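Long-range contacts in ribosomal RNA small subunit methyltransferase E (Legionella pneumophila, PDB 5O95), which probably methylates N3 of a specific uridine in 16S ribosomal RNA, using S-adenosyl-L-methionine as methyl donor: residues V107-P112 / E152-V157; Q133-I138 / N148-L153; S179-D184 / P217-P222; L172-A177 / V192-G197. One frame throughout, in Å; residues are numbered along the deposited sequence.

Contact 1. Residues V107-P112 / E152-V157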
# COMPACT_ATOMS: atom_id res chain seq x y z
N VAL B 107 -8.50 -9.42 3.41
CA VAL B 107 -9.63 -8.91 4.17
C VAL B 107 -10.83 -9.83 3.95
O VAL B 107 -11.01 -10.38 2.86
CB VAL B 107 -9.92 -7.46 3.72
CG1 VAL B 107 -10.67 -7.45 2.37
CG2 VAL B 107 -10.70 -6.68 4.79
N ALA B 108 -11.62 -10.03 5.01
CA ALA B 108 -12.77 -10.92 4.93
C ALA B 108 -14.03 -10.18 4.48
O ALA B 108 -14.87 -10.77 3.78
CB ALA B 108 -13.02 -11.55 6.30
N CYS B 109 -14.16 -8.91 4.85
CA CYS B 109 -15.38 -8.15 4.64
C CYS B 109 -15.00 -6.68 4.53
O CYS B 109 -14.12 -6.22 5.26
CB CYS B 109 -16.32 -8.27 5.84
SG CYS B 109 -18.02 -7.77 5.50
N ILE B 110 -15.68 -5.95 3.65
CA ILE B 110 -15.42 -4.52 3.45
C ILE B 110 -16.75 -3.79 3.47
O ILE B 110 -17.65 -4.15 2.71
CB ILE B 110 -14.73 -4.24 2.10
CG1 ILE B 110 -13.47 -5.08 1.94
CG2 ILE B 110 -14.38 -2.74 2.01
CD1 ILE B 110 -13.02 -5.21 0.50
N THR B 111 -16.86 -2.74 4.29
CA THR B 111 -18.03 -1.85 4.28
C THR B 111 -17.60 -0.44 3.92
O THR B 111 -16.77 0.15 4.63
CB THR B 111 -18.72 -1.84 5.66
OG1 THR B 111 -19.24 -3.14 5.95
CG2 THR B 111 -19.86 -0.80 5.67
N PRO B 112 -18.09 0.14 2.83
CA PRO B 112 -17.88 1.58 2.61
C PRO B 112 -18.61 2.34 3.70
O PRO B 112 -19.76 2.05 4.01
CB PRO B 112 -18.50 1.82 1.22
CG PRO B 112 -18.57 0.43 0.58
CD PRO B 112 -18.83 -0.49 1.73
N GLU B 152 -16.52 -10.41 1.32
CA GLU B 152 -17.86 -9.83 1.34
C GLU B 152 -17.76 -8.32 1.17
O GLU B 152 -16.99 -7.66 1.88
CB GLU B 152 -18.55 -10.18 2.66
CG GLU B 152 -20.00 -9.69 2.75
CD GLU B 152 -20.68 -10.12 4.04
OE1 GLU B 152 -20.03 -10.78 4.87
OE2 GLU B 152 -21.87 -9.79 4.22
N LEU B 153 -18.52 -7.77 0.23
CA LEU B 153 -18.60 -6.33 0.03
C LEU B 153 -19.98 -5.94 0.52
O LEU B 153 -20.99 -6.36 -0.06
CB LEU B 153 -18.37 -5.94 -1.43
CG LEU B 153 -18.62 -4.47 -1.79
CD1 LEU B 153 -17.72 -3.55 -0.99
CD2 LEU B 153 -18.38 -4.24 -3.28
N ARG B 154 -20.03 -5.19 1.61
CA ARG B 154 -21.28 -4.82 2.23
C ARG B 154 -21.78 -3.49 1.66
O ARG B 154 -21.01 -2.69 1.14
CB ARG B 154 -21.10 -4.68 3.74
CG ARG B 154 -20.81 -5.98 4.45
CD ARG B 154 -22.08 -6.64 4.92
NE ARG B 154 -21.81 -7.62 5.97
CZ ARG B 154 -21.83 -7.36 7.27
NH1 ARG B 154 -22.12 -6.13 7.69
NH2 ARG B 154 -21.57 -8.31 8.15
N GLN B 155 -23.09 -3.29 1.76
CA GLN B 155 -23.68 -2.02 1.35
C GLN B 155 -23.15 -0.89 2.23
O GLN B 155 -22.90 -1.09 3.43
CB GLN B 155 -25.20 -2.11 1.46
CG GLN B 155 -25.82 -3.00 0.41
CD GLN B 155 -25.55 -2.51 -0.99
OE1 GLN B 155 -25.70 -1.32 -1.29
NE2 GLN B 155 -25.14 -3.42 -1.87
N PRO B 156 -22.94 0.31 1.67
CA PRO B 156 -22.47 1.43 2.50
C PRO B 156 -23.43 1.73 3.64
O PRO B 156 -24.65 1.61 3.49
CB PRO B 156 -22.39 2.59 1.51
CG PRO B 156 -22.22 1.94 0.17
CD PRO B 156 -23.05 0.68 0.25
N VAL B 157 -22.87 2.12 4.78
CA VAL B 157 -23.68 2.51 5.93
C VAL B 157 -23.01 3.70 6.62
O VAL B 157 -21.81 3.94 6.46
CB VAL B 157 -23.89 1.38 6.97
CG1 VAL B 157 -24.69 0.22 6.38
CG2 VAL B 157 -22.57 0.91 7.56
O HOH W 1 -21.74 -3.38 6.92

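Contact 2. Residues Q133-I138 / N148-L153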
# COMPACT_ATOMS: atom_id res chain seq x y z
N GLN B 133 -18.58 -1.71 -9.71
CA GLN B 133 -17.19 -1.57 -10.10
C GLN B 133 -16.27 -2.08 -9.01
O GLN B 133 -15.26 -2.73 -9.30
CB GLN B 133 -16.88 -0.10 -10.40
CG GLN B 133 -17.63 0.41 -11.60
CD GLN B 133 -17.61 1.93 -11.69
OE1 GLN B 133 -16.82 2.59 -11.01
NE2 GLN B 133 -18.48 2.48 -12.53
N TRP B 134 -16.60 -1.79 -7.75
CA TRP B 134 -15.77 -2.23 -6.63
C TRP B 134 -15.80 -3.74 -6.48
O TRP B 134 -14.76 -4.36 -6.18
CB TRP B 134 -16.23 -1.59 -5.33
CG TRP B 134 -15.98 -0.12 -5.28
CD1 TRP B 134 -15.09 0.59 -6.04
CD2 TRP B 134 -16.65 0.82 -4.44
NE1 TRP B 134 -15.16 1.93 -5.71
CE2 TRP B 134 -16.11 2.09 -4.74
CE3 TRP B 134 -17.65 0.71 -3.47
CZ2 TRP B 134 -16.55 3.26 -4.09
CZ3 TRP B 134 -18.09 1.88 -2.83
CH2 TRP B 134 -17.52 3.13 -3.14
N LEU B 135 -16.97 -4.36 -6.69
CA LEU B 135 -17.01 -5.83 -6.68
C LEU B 135 -16.10 -6.39 -7.75
O LEU B 135 -15.37 -7.36 -7.51
CB LEU B 135 -18.43 -6.38 -6.87
CG LEU B 135 -18.49 -7.92 -6.92
CD1 LEU B 135 -18.16 -8.49 -5.57
CD2 LEU B 135 -19.86 -8.37 -7.40
N ASN B 136 -16.14 -5.81 -8.95
CA ASN B 136 -15.29 -6.32 -10.02
C ASN B 136 -13.81 -6.13 -9.71
O ASN B 136 -13.00 -6.98 -10.06
CB ASN B 136 -15.73 -5.80 -11.39
CG ASN B 136 -16.99 -6.49 -11.91
OD1 ASN B 136 -17.32 -7.59 -11.46
ND2 ASN B 136 -17.69 -5.87 -12.85
N ILE B 137 -13.44 -5.04 -9.03
CA ILE B 137 -12.04 -4.86 -8.62
C ILE B 137 -11.63 -5.92 -7.62
O ILE B 137 -10.51 -6.45 -7.68
CB ILE B 137 -11.87 -3.45 -8.06
CG1 ILE B 137 -11.96 -2.47 -9.21
CG2 ILE B 137 -10.53 -3.30 -7.33
CD1 ILE B 137 -12.14 -1.01 -8.75
N ILE B 138 -12.51 -6.24 -6.66
CA ILE B 138 -12.20 -7.28 -5.69
C ILE B 138 -12.03 -8.62 -6.37
O ILE B 138 -11.09 -9.37 -6.09
CB ILE B 138 -13.28 -7.31 -4.61
CG1 ILE B 138 -13.25 -6.02 -3.78
CG2 ILE B 138 -13.17 -8.56 -3.77
CD1 ILE B 138 -14.46 -5.87 -2.90
N ASN B 148 -9.36 -17.88 -3.45
CA ASN B 148 -10.43 -18.61 -4.13
C ASN B 148 -11.78 -18.40 -3.48
O ASN B 148 -12.75 -19.11 -3.81
CB ASN B 148 -10.08 -20.09 -4.24
CG ASN B 148 -8.84 -20.31 -5.06
OD1 ASN B 148 -8.68 -19.70 -6.09
ND2 ASN B 148 -7.96 -21.20 -4.61
N GLN B 149 -11.87 -17.38 -2.64
CA GLN B 149 -13.09 -16.95 -1.99
C GLN B 149 -13.06 -15.44 -2.11
O GLN B 149 -12.00 -14.83 -1.95
CB GLN B 149 -13.05 -17.34 -0.51
CG GLN B 149 -14.27 -17.01 0.29
CD GLN B 149 -14.24 -17.61 1.69
OE1 GLN B 149 -13.63 -18.66 1.94
NE2 GLN B 149 -14.92 -16.94 2.62
N ILE B 150 -14.21 -14.85 -2.43
CA ILE B 150 -14.33 -13.41 -2.63
C ILE B 150 -14.69 -12.75 -1.31
O ILE B 150 -15.62 -13.20 -0.65
CB ILE B 150 -15.43 -13.10 -3.66
CG1 ILE B 150 -15.29 -13.99 -4.90
CG2 ILE B 150 -15.42 -11.58 -3.99
CD1 ILE B 150 -13.99 -13.83 -5.64
N PRO B 151 -13.99 -11.68 -0.89
CA PRO B 151 -14.39 -10.95 0.32
C PRO B 151 -15.83 -10.48 0.18
O PRO B 151 -16.30 -10.19 -0.91
CB PRO B 151 -13.45 -9.73 0.35
CG PRO B 151 -12.42 -9.93 -0.68
CD PRO B 151 -12.78 -11.14 -1.53
N GLU B 152 -16.52 -10.41 1.32
CA GLU B 152 -17.86 -9.83 1.34
C GLU B 152 -17.76 -8.32 1.17
O GLU B 152 -16.99 -7.66 1.88
CB GLU B 152 -18.55 -10.18 2.66
CG GLU B 152 -20.00 -9.69 2.75
CD GLU B 152 -20.68 -10.12 4.04
OE1 GLU B 152 -20.03 -10.78 4.87
OE2 GLU B 152 -21.87 -9.79 4.22
N LEU B 153 -18.52 -7.77 0.23
CA LEU B 153 -18.60 -6.33 0.03
C LEU B 153 -19.98 -5.94 0.52
O LEU B 153 -20.99 -6.36 -0.06
CB LEU B 153 -18.37 -5.94 -1.43
CG LEU B 153 -18.62 -4.47 -1.79
CD1 LEU B 153 -17.72 -3.55 -0.99
CD2 LEU B 153 -18.38 -4.24 -3.28

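Contact 3. Residues S179-D184 / P217-P222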
# COMPACT_ATOMS: atom_id res chain seq x y z
N SER B 179 -4.76 6.45 22.00
CA SER B 179 -4.46 5.29 21.19
C SER B 179 -3.44 4.38 21.87
O SER B 179 -2.64 4.81 22.71
CB SER B 179 -3.94 5.70 19.80
OG SER B 179 -2.73 6.44 19.91
N LYS B 180 -3.51 3.10 21.51
CA LYS B 180 -2.51 2.10 21.86
C LYS B 180 -2.05 1.43 20.57
O LYS B 180 -2.71 1.53 19.54
CB LYS B 180 -3.10 1.05 22.83
CG LYS B 180 -3.62 1.63 24.14
CD LYS B 180 -4.24 0.55 25.02
CE LYS B 180 -4.90 1.15 26.27
NZ LYS B 180 -3.94 1.91 27.10
N THR B 181 -0.90 0.76 20.62
CA THR B 181 -0.38 0.13 19.42
C THR B 181 -0.89 -1.30 19.33
O THR B 181 -1.57 -1.82 20.22
CB THR B 181 1.16 0.13 19.39
OG1 THR B 181 1.66 -0.93 20.23
CG2 THR B 181 1.73 1.46 19.85
N TRP B 182 -0.54 -1.96 18.23
CA TRP B 182 -0.98 -3.34 18.01
C TRP B 182 -0.54 -4.26 19.14
O TRP B 182 -1.19 -5.29 19.39
CB TRP B 182 -0.42 -3.84 16.67
CG TRP B 182 1.09 -3.99 16.66
CD1 TRP B 182 2.02 -3.05 16.28
CD2 TRP B 182 1.84 -5.15 17.05
NE1 TRP B 182 3.29 -3.56 16.42
CE2 TRP B 182 3.21 -4.84 16.90
CE3 TRP B 182 1.48 -6.42 17.52
CZ2 TRP B 182 4.22 -5.75 17.19
CZ3 TRP B 182 2.49 -7.33 17.82
CH2 TRP B 182 3.84 -6.99 17.65
N ARG B 183 0.54 -3.92 19.85
CA ARG B 183 1.04 -4.78 20.90
C ARG B 183 0.12 -4.84 22.11
O ARG B 183 0.23 -5.78 22.91
CB ARG B 183 2.42 -4.30 21.36
CG ARG B 183 3.48 -4.36 20.28
CD ARG B 183 4.84 -3.95 20.83
NE ARG B 183 5.92 -4.66 20.14
CZ ARG B 183 6.60 -4.15 19.12
NH1 ARG B 183 6.33 -2.92 18.69
NH2 ARG B 183 7.56 -4.86 18.54
N ASP B 184 -0.78 -3.87 22.27
CA ASP B 184 -1.64 -3.79 23.45
C ASP B 184 -3.02 -4.39 23.22
O ASP B 184 -3.85 -4.34 24.13
CB ASP B 184 -1.80 -2.34 23.89
CG ASP B 184 -0.47 -1.67 24.16
OD1 ASP B 184 0.36 -2.27 24.87
OD2 ASP B 184 -0.26 -0.55 23.64
N PRO B 217 -9.02 2.61 20.33
CA PRO B 217 -8.22 3.41 19.39
C PRO B 217 -6.85 2.81 19.11
O PRO B 217 -6.12 2.44 20.03
CB PRO B 217 -8.08 4.76 20.10
CG PRO B 217 -8.25 4.45 21.57
CD PRO B 217 -9.22 3.29 21.62
N LEU B 218 -6.51 2.73 17.83
CA LEU B 218 -5.25 2.15 17.37
C LEU B 218 -4.40 3.22 16.72
O LEU B 218 -4.91 4.07 15.98
CB LEU B 218 -5.55 1.06 16.34
CG LEU B 218 -4.35 0.35 15.72
CD1 LEU B 218 -3.61 -0.44 16.78
CD2 LEU B 218 -4.84 -0.58 14.61
N SER B 219 -3.10 3.20 17.00
CA SER B 219 -2.15 4.05 16.30
C SER B 219 -1.34 3.22 15.32
O SER B 219 -1.23 2.00 15.46
CB SER B 219 -1.19 4.74 17.28
OG SER B 219 -0.47 3.78 18.05
N LEU B 220 -0.75 3.91 14.34
CA LEU B 220 0.12 3.30 13.35
C LEU B 220 1.30 4.23 13.06
O LEU B 220 1.56 4.61 11.92
CB LEU B 220 -0.62 2.92 12.07
CG LEU B 220 -1.60 1.75 12.17
CD1 LEU B 220 -2.42 1.63 10.88
CD2 LEU B 220 -0.91 0.42 12.49
N GLY B 221 2.03 4.60 14.12
CA GLY B 221 3.22 5.42 13.99
C GLY B 221 2.98 6.92 14.07
O GLY B 221 1.85 7.41 14.12
N PRO B 222 4.07 7.69 14.08
CA PRO B 222 3.98 9.14 14.27
C PRO B 222 3.78 9.94 12.99
O PRO B 222 3.63 11.17 13.09
CB PRO B 222 5.34 9.45 14.88
CG PRO B 222 6.25 8.55 14.15
CD PRO B 222 5.48 7.23 14.01
O HOH W 2 -0.39 4.75 20.42
O HOH W 3 0.16 -0.34 16.04

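Contact 4. Residues L172-A177 / V192-G197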
# COMPACT_ATOMS: atom_id res chain seq x y z
N LEU B 172 -11.57 -2.13 16.60
CA LEU B 172 -10.53 -1.12 16.60
C LEU B 172 -10.92 0.05 15.70
O LEU B 172 -11.63 -0.11 14.71
CB LEU B 172 -9.21 -1.70 16.11
CG LEU B 172 -8.70 -2.88 16.90
CD1 LEU B 172 -7.49 -3.47 16.17
CD2 LEU B 172 -8.33 -2.48 18.31
N ILE B 173 -10.43 1.23 16.05
CA ILE B 173 -10.62 2.41 15.22
C ILE B 173 -9.29 3.14 15.14
O ILE B 173 -8.61 3.31 16.16
CB ILE B 173 -11.75 3.30 15.78
CG1 ILE B 173 -11.96 4.55 14.92
CG2 ILE B 173 -11.52 3.62 17.25
CD1 ILE B 173 -13.27 5.25 15.23
N LEU B 174 -8.89 3.52 13.93
CA LEU B 174 -7.69 4.32 13.75
C LEU B 174 -7.98 5.75 14.19
O LEU B 174 -8.60 6.52 13.46
CB LEU B 174 -7.23 4.29 12.29
CG LEU B 174 -6.37 3.09 11.89
CD1 LEU B 174 -5.94 3.25 10.45
CD2 LEU B 174 -5.16 3.01 12.80
N HIS B 175 -7.52 6.09 15.39
CA HIS B 175 -7.73 7.43 15.94
C HIS B 175 -6.68 7.68 16.99
O HIS B 175 -6.39 6.79 17.80
CB HIS B 175 -9.13 7.56 16.55
CG HIS B 175 -9.51 8.97 16.89
ND1 HIS B 175 -9.67 9.40 18.19
CD2 HIS B 175 -9.73 10.05 16.10
CE1 HIS B 175 -9.98 10.68 18.19
NE2 HIS B 175 -10.03 11.10 16.93
N PRO B 176 -6.10 8.88 17.05
CA PRO B 176 -4.92 9.10 17.90
C PRO B 176 -5.23 9.21 19.38
O PRO B 176 -4.42 8.78 20.20
CB PRO B 176 -4.34 10.42 17.35
CG PRO B 176 -4.96 10.60 16.00
CD PRO B 176 -6.32 9.98 16.09
N ALA B 177 -6.38 9.81 19.74
CA ALA B 177 -6.66 10.10 21.14
C ALA B 177 -6.70 8.82 21.96
O ALA B 177 -7.48 7.90 21.66
CB ALA B 177 -7.98 10.86 21.27
N VAL B 192 -11.93 -9.33 13.64
CA VAL B 192 -11.64 -7.97 14.08
C VAL B 192 -12.39 -7.02 13.15
O VAL B 192 -12.43 -7.22 11.94
CB VAL B 192 -10.11 -7.70 14.11
CG1 VAL B 192 -9.48 -8.02 12.78
CG2 VAL B 192 -9.81 -6.26 14.51
N ALA B 193 -13.00 -5.99 13.74
CA ALA B 193 -13.59 -4.89 12.99
C ALA B 193 -12.63 -3.71 13.11
O ALA B 193 -12.12 -3.43 14.19
CB ALA B 193 -14.96 -4.50 13.54
N LEU B 194 -12.33 -3.09 11.97
CA LEU B 194 -11.41 -1.96 11.93
C LEU B 194 -12.07 -0.82 11.19
O LEU B 194 -12.43 -0.96 10.02
CB LEU B 194 -10.13 -2.36 11.18
CG LEU B 194 -9.12 -1.26 10.88
CD1 LEU B 194 -8.51 -0.75 12.18
CD2 LEU B 194 -8.07 -1.80 9.92
N ILE B 195 -12.19 0.33 11.86
CA ILE B 195 -12.72 1.55 11.28
C ILE B 195 -11.56 2.44 10.87
O ILE B 195 -10.73 2.82 11.71
CB ILE B 195 -13.62 2.29 12.27
CG1 ILE B 195 -14.85 1.45 12.61
CG2 ILE B 195 -14.07 3.63 11.67
CD1 ILE B 195 -15.76 2.07 13.63
N ILE B 196 -11.49 2.78 9.59
CA ILE B 196 -10.58 3.81 9.08
C ILE B 196 -11.44 4.98 8.65
O ILE B 196 -12.28 4.84 7.76
CB ILE B 196 -9.77 3.29 7.90
CG1 ILE B 196 -9.12 1.97 8.30
CG2 ILE B 196 -8.78 4.35 7.41
CD1 ILE B 196 -7.75 1.82 7.86
N GLY B 197 -11.24 6.13 9.30
CA GLY B 197 -12.00 7.32 8.98
C GLY B 197 -11.39 8.12 7.85
O GLY B 197 -10.37 7.75 7.25
O HOH W 4 -9.01 6.93 10.80

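Contact 1. Residues V107-P112 / E152-V157
R154 lays its side chain across C109 and T111, where strands 109-114 and 152-158 run parallel at one margin of the sheet in the methyltransferase domain. Its CB sits 3.3 Å from T111 OG1. CG continues over the sulfur of C109, 3.5 Å from SG. A bend at chi2 (-91°) then swings CD out of line with the first bonds. NE gives its hydrogen to E152 OE2 of its own strand, a salt bridge of 2.8 Å in which the acceptor lies close to the guanidinium plane while NE stands above the carboxylate plane. C109 SG lies over one face of the guanidinium, but C109 was modelled in two conformers, so its sulfur contacts are less certain than the others. At the tip, NH1 donates to water 1, which also bonds T111 OG1. That hydroxyl is held by H84 NE2 of the neighbouring strand as well, so a threonine here links three strands.

Beneath these groups the backbones pair regularly: I110 N donates to E152 O (2.8 Å) and I110 O accepts from R154 N (2.8 Å). The pattern then breaks, because P112 has no N-H to offer. Its CD lies 3.2 Å from R154 O, a buried carbonyl without a polar partner. The register slips past Q155, P112 CB meets P156 CG with the rings crossing at an angle, and pairing resumes from V157 N to P112 O (3.2 Å). A long, charged residue suits this outermost strand: its carbons shelter cysteine and threonine, while E152 and water meet its charge, probably lowering the cost of partial burial.

Contact 2. Residues Q133-I138 / N148-L153
I138 and L153 hold helix 124-145 against the strand it leads into, completing the beta-alpha-beta unit of strand 109-114, helix 124-145 and strand 152-158. No hydrogen bond passes between the two segments; the contact is made of hydrocarbon. Its tight end is at I138. With CG1 beside the backbone N (chi1 -67°), the other branch is turned to the P151 ring: I138 CG2 lies 3.4 Å from P151 CD and 3.5 Å from P151 CG, both closer than usual for carbon. The isoleucine and the proline ring run antiparallel alongside one another, and I138 CG2 also touches I150 CG2 at 3.8 Å. A branched residue suits this place, since its longer arm serves a second partner, I138 CD1 reaching across to L153 CB (4.2 Å).

Packing slackens on the side of L135 and I150, both partly exposed, where leucine and isoleucine can still cover one another without close fit. They meet in a single approach, L135 CD1 coming only to 4.4 Å from I150 CG2. On the inner side W134 is buried, its NE1 bonded to E96 of helix 94-104 and its ring against P112, leaving the base of its side chain for this contact. There L153 ends: its CD2 lies 4.0 Å from W134 CB and 3.7 Å from L135 N, so one leucine methyl rests against two successive residues of the helix.

Contact 3. Residues S179-D184 / P217-P222
S179 and S219 both place OG between the backbone N and the carbonyl carbon (chi1 62° and 58°), and a single water joins the two hydroxyls. The site belongs to the C-terminal part of the SPOUT fold, a family whose methyltransferases carry a trefoil knot that shapes the cofactor pocket. Water 2 donates to S179 OG at 2.9 Å and bonds S219 OG at 2.6 Å. Serine suits the place because its hydroxyl can bond on more than one side: S179 OG also hydrogen-bonds P176 O, while S219 OG shares the same water. L220 and G221 bind S-adenosyl-L-methionine in a complex of this protein, and G221 adopts backbone angles that call for glycine.

One short bridge joins the loop to strand 216-218. K180 N donates to P217 O (3.1 Å) and K180 O accepts from S219 N (3.1 Å), the latter donor lying above the carbonyl plane. The CB of K180 leaves on the side away from the strand, and the exposed side chain packs on Y185. L218 instead bends its tip back, CD1 resting 3.5 Å from K180 O. Beyond the bridge, T181 forms an ST turn, its OG1 accepting from R183 N (3.2 Å) as the chain enters the short 3-10 turn 182-184. There R183 CG packs over the centre of the W182 ring, and W182 NE1 bonds A240 O of the second subunit. The W182 backbone faces this contact: its N donates to water 3 (2.8 Å), which in turn donates to S219 O, also at 2.8 Å.

Contact 4. Residues L172-A177 / V192-G197
L172 uses both its N-H and its C=O to pair with strand 191-196, in parallel register. Its N donates to A193 O (2.8 Å), and its O accepts from I195 N (2.9 Å) while the L194 CA-H also leans on it at 3.3 Å. I195 O then takes L174 N at 3.0 Å, nearly straight. I173 turns its own amide and carbonyl the other way, to L216 and L218. Past L174 the chains part, and water 4 bridges the two backbones: it donates to L174 O (2.7 Å) and accepts from G197 N (2.8 Å). The water-bridged end of the pairing lies beside residues seen to bind the cofactor, since L174 and G197 do so in a complex of this protein.

Beta-branched isoleucines suit the extended chain. I173 CG1, anti to the backbone N (chi1 180°), lies 3.9 Å from I195 CB on one face. The other face includes L172, L194 and V192, together with L174, modelled in two conformers, against I196; there L194 meets A234 and L238 of helix 227-242. Helix 159-165 covers I195 from its face, and strands 82-88 and 216-218 flank the pair on either side.

In the fold
Contacts 1, 3 and 4 are backbone pairings in or beside one parallel sheet; contact 2 packs a helix on it. Contacts 1 and 2, both partly buried, share E152 and L153 and touch through P112 and W134, so strand 152-158 is held by hydrogen bonds from its neighbour strand and by hydrocarbon from its helix. Contact 4 is the most buried and mainly aliphatic, whereas contact 3, at the surface, adds serine-water bridges to two backbone bonds and reaches the second subunit. Contacts 3 and 4 both hold cofactor-binding residues and meet where L218 N lies 2.7 Å from I173 O. Contact 2, away from those sites, lies toward the sheet's other end, its centre about 29 Å from that of contact 3.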